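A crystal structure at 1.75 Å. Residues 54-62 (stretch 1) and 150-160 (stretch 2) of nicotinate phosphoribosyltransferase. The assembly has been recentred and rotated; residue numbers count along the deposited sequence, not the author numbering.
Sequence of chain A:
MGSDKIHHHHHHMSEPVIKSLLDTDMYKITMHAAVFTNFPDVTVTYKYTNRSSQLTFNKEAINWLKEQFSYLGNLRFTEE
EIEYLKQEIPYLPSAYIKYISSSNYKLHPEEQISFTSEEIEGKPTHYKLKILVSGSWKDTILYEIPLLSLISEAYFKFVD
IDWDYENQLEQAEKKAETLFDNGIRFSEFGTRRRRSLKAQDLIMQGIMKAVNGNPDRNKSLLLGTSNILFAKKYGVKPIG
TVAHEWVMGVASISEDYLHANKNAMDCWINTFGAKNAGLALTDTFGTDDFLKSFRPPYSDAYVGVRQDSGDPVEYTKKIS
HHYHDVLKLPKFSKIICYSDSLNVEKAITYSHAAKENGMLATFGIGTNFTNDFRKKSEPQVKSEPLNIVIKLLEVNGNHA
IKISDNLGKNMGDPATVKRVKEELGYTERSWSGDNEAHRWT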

# COMPACT_ATOMS: atom_id res chain seq x y z
N GLN A 54 -17.18 5.17 14.48
CA GLN A 54 -17.35 5.72 15.83
C GLN A 54 -16.15 6.58 16.27
O GLN A 54 -16.22 7.22 17.33
CB GLN A 54 -17.57 4.62 16.84
CG GLN A 54 -18.95 3.91 16.74
CD GLN A 54 -20.14 4.85 16.97
OE1 GLN A 54 -20.30 5.45 18.04
NE2 GLN A 54 -20.99 4.98 15.96
N LEU A 55 -15.06 6.56 15.52
CA LEU A 55 -13.92 7.40 15.79
C LEU A 55 -14.08 8.70 14.98
O LEU A 55 -14.24 8.67 13.77
CB LEU A 55 -12.63 6.72 15.40
CG LEU A 55 -12.27 5.39 16.12
CD1 LEU A 55 -10.83 4.97 15.87
CD2 LEU A 55 -12.59 5.43 17.62
N THR A 56 -14.04 9.83 15.67
CA THR A 56 -14.42 11.11 15.11
C THR A 56 -13.34 12.17 15.30
O THR A 56 -12.43 11.99 16.09
CB THR A 56 -15.72 11.64 15.74
OG1 THR A 56 -15.53 12.05 17.12
CG2 THR A 56 -16.80 10.59 15.64
N PHE A 57 -13.51 13.28 14.60
CA PHE A 57 -12.55 14.37 14.61
C PHE A 57 -13.06 15.63 15.29
O PHE A 57 -14.27 15.84 15.44
CB PHE A 57 -12.14 14.68 13.16
CG PHE A 57 -11.24 13.62 12.57
CD1 PHE A 57 -11.78 12.45 12.03
CD2 PHE A 57 -9.86 13.75 12.66
CE1 PHE A 57 -10.92 11.45 11.54
CE2 PHE A 57 -9.04 12.79 12.18
CZ PHE A 57 -9.58 11.61 11.60
N ASN A 58 -12.11 16.47 15.66
CA ASN A 58 -12.42 17.77 16.23
C ASN A 58 -11.92 18.89 15.35
O ASN A 58 -11.20 18.65 14.35
CB ASN A 58 -11.90 17.89 17.68
CG ASN A 58 -10.42 17.62 17.83
OD1 ASN A 58 -9.60 17.84 16.95
ND2 ASN A 58 -10.08 17.10 19.02
N LYS A 59 -12.26 20.13 15.72
CA LYS A 59 -11.89 21.27 14.92
C LYS A 59 -10.39 21.45 14.86
O LYS A 59 -9.85 21.80 13.81
CB LYS A 59 -12.56 22.56 15.44
CG LYS A 59 -14.02 22.66 15.01
N GLU A 60 -9.72 21.20 15.96
CA GLU A 60 -8.24 21.32 15.97
C GLU A 60 -7.59 20.43 14.92
O GLU A 60 -6.76 20.89 14.11
CB GLU A 60 -7.67 20.92 17.33
CG GLU A 60 -6.26 21.49 17.57
CD GLU A 60 -5.76 21.27 19.01
OE1 GLU A 60 -6.45 20.60 19.83
OE2 GLU A 60 -4.65 21.77 19.30
N ALA A 61 -7.99 19.15 14.91
CA ALA A 61 -7.45 18.17 13.92
C ALA A 61 -7.74 18.62 12.49
O ALA A 61 -6.86 18.56 11.61
CB ALA A 61 -8.06 16.83 14.17
N ILE A 62 -8.96 19.08 12.25
CA ILE A 62 -9.38 19.49 10.92
C ILE A 62 -8.54 20.67 10.42
O ILE A 62 -8.06 20.70 9.26
CB ILE A 62 -10.88 19.77 10.89
CG1 ILE A 62 -11.65 18.45 11.09
CG2 ILE A 62 -11.31 20.51 9.57
CD1 ILE A 62 -13.15 18.60 11.41
N LEU A 150 -1.17 11.43 7.15
CA LEU A 150 -1.52 12.66 7.84
C LEU A 150 -2.78 12.58 8.72
O LEU A 150 -2.81 13.13 9.85
CB LEU A 150 -1.67 13.81 6.85
CG LEU A 150 -0.34 14.44 6.36
CD1 LEU A 150 -0.64 15.34 5.13
CD2 LEU A 150 0.44 15.16 7.46
N ILE A 151 -3.82 11.94 8.19
CA ILE A 151 -5.10 11.81 8.89
C ILE A 151 -4.88 10.99 10.17
O ILE A 151 -5.34 11.39 11.27
CB ILE A 151 -6.18 11.20 7.98
CG1 ILE A 151 -6.51 12.15 6.81
CG2 ILE A 151 -7.45 10.91 8.72
CD1 ILE A 151 -7.18 11.48 5.68
N SER A 152 -4.16 9.87 10.06
CA SER A 152 -3.82 9.06 11.25
C SER A 152 -3.04 9.91 12.26
O SER A 152 -3.38 9.94 13.44
CB SER A 152 -3.01 7.84 10.84
OG SER A 152 -2.81 6.93 11.87
N GLU A 153 -1.99 10.58 11.78
CA GLU A 153 -1.19 11.42 12.69
C GLU A 153 -2.03 12.49 13.40
O GLU A 153 -1.91 12.66 14.59
CB GLU A 153 0.02 11.99 11.95
CG GLU A 153 0.86 12.87 12.86
CD GLU A 153 2.36 12.84 12.58
OE1 GLU A 153 2.86 12.07 11.73
OE2 GLU A 153 3.05 13.62 13.26
N ALA A 154 -2.91 13.17 12.67
CA ALA A 154 -3.87 14.18 13.19
C ALA A 154 -4.73 13.59 14.32
O ALA A 154 -4.85 14.18 15.39
CB ALA A 154 -4.74 14.71 12.08
N TYR A 155 -5.28 12.41 14.06
CA TYR A 155 -6.20 11.77 14.99
C TYR A 155 -5.47 11.52 16.32
O TYR A 155 -5.99 11.85 17.41
CB TYR A 155 -6.79 10.45 14.40
CG TYR A 155 -7.80 9.83 15.31
CD1 TYR A 155 -9.15 10.31 15.33
CD2 TYR A 155 -7.44 8.86 16.23
CE1 TYR A 155 -10.09 9.80 16.21
CE2 TYR A 155 -8.37 8.36 17.15
CZ TYR A 155 -9.70 8.85 17.12
OH TYR A 155 -10.63 8.33 18.04
N PHE A 156 -4.24 10.97 16.26
CA PHE A 156 -3.49 10.64 17.48
C PHE A 156 -2.76 11.79 18.13
O PHE A 156 -2.30 11.66 19.23
CB PHE A 156 -2.61 9.42 17.25
CG PHE A 156 -3.43 8.19 17.07
CD1 PHE A 156 -4.11 7.63 18.17
CD2 PHE A 156 -3.64 7.64 15.82
CE1 PHE A 156 -4.93 6.50 18.03
CE2 PHE A 156 -4.44 6.51 15.67
CZ PHE A 156 -5.07 5.96 16.77
N LYS A 157 -2.67 12.89 17.42
CA LYS A 157 -2.12 14.14 17.95
C LYS A 157 -3.16 14.98 18.68
O LYS A 157 -2.85 15.61 19.71
CB LYS A 157 -1.53 14.94 16.76
CG LYS A 157 -0.53 16.01 17.10
CD LYS A 157 0.02 16.66 15.77
CE LYS A 157 1.11 17.68 16.07
NZ LYS A 157 2.35 17.05 16.65
N PHE A 158 -4.36 15.08 18.10
CA PHE A 158 -5.41 16.00 18.56
C PHE A 158 -6.63 15.34 19.18
O PHE A 158 -7.32 15.99 20.00
CB PHE A 158 -5.85 16.91 17.40
CG PHE A 158 -4.74 17.73 16.87
CD1 PHE A 158 -4.16 18.73 17.68
CD2 PHE A 158 -4.18 17.47 15.63
CE1 PHE A 158 -3.07 19.48 17.24
CE2 PHE A 158 -3.09 18.22 15.16
CZ PHE A 158 -2.54 19.22 15.96
N VAL A 159 -6.94 14.12 18.79
CA VAL A 159 -8.18 13.48 19.23
C VAL A 159 -7.96 12.45 20.36
O VAL A 159 -8.57 12.60 21.44
CB VAL A 159 -8.99 12.87 18.05
CG1 VAL A 159 -10.33 12.30 18.51
CG2 VAL A 159 -9.19 13.91 16.98
N ASP A 160 -7.21 11.40 20.08
CA ASP A 160 -6.85 10.38 21.05
C ASP A 160 -5.42 10.56 21.44
O ASP A 160 -4.54 10.18 20.68
CB ASP A 160 -7.04 8.98 20.47
CG ASP A 160 -6.81 7.89 21.51
OD1 ASP A 160 -6.48 8.19 22.69
OD2 ASP A 160 -6.96 6.72 21.16
O HOH W 1 -13.15 9.56 18.48

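Stretch 1 runs as an extended segment from Leu55 to Asn58 and then turns into a helix at Lys59, while stretch 2 is helical from its first residue and widens into a pi-type turn at 155-159. No two residues that touch are fewer than 93 positions apart in the sequence. Their backbones come closest where small side chains permit it: the CA atoms of Ala61 and Ala154 are 5.4 Å apart, and the methyl CB atoms of these two alanines meet at 4.5 Å. Farther along, the CA atoms of Phe57 and Val159 stand 6.4 Å apart, a gap into which Val159 projects its CG2, 4.1 Å from Phe57 CA.

One direct hydrogen bond joins the stretches, and Asn58 supplies it. An asparagine amide carries both an acceptor and a donor, and here both are used. Asn58 OD1 accepts from Ala61 N at 2.9 Å, capping the start of the helix, where backbone NH groups lack partners from a preceding turn. Asn58 ND2 donates to Phe158 O at 3.1 Å with a nearly straight angle of 163°. The acceptor lies within the wide turn, where Val159 N and Asp160 N both bond to Tyr155 O, the latter spanning five residues. A single side chain thus ties the beginning of one helix to the last part of the other.

A water makes a second, indirect link. It accepts from Thr56 N at 3.0 Å and lies 2.8 Å from Tyr155 OH, so the tyrosine hydroxyl finds a polar partner although Tyr155 is a buried residue. Thr56 contributes through its backbone, since its CA-to-CB bond points away; Thr56 O sits at the edge of the Tyr155 ring, 3.2 Å from Tyr155 CE1, where the ring's slightly positive hydrogens face it.

The aromatic pair forms the heart of the apolar contact. Tyr155 directs its edge toward the face of Phe57, with centroids 5.5 Å apart and planes at 74°, a geometry that brings ring hydrogens against the pi cloud. The far end of the Phe57 ring reaches Ile151, Phe57 CZ to Ile151 CG2 at 3.6 Å, while Leu55 packs against the other aromatic ring, Leu55 CB 4.0 Å from Tyr155 CZ.

Around Ala61 the packing is also apolar. Ala61 CB lies 3.9 Å from Phe158 CB and 4.2 Å from Val159 CG2; the small methyl meets both of them. The Phe158 ring extends to Glu60, with Glu60 CD 3.3 Å from Phe158 CD1; Glu60 is an exposed residue, and its carboxylate carbon comes close to the ring.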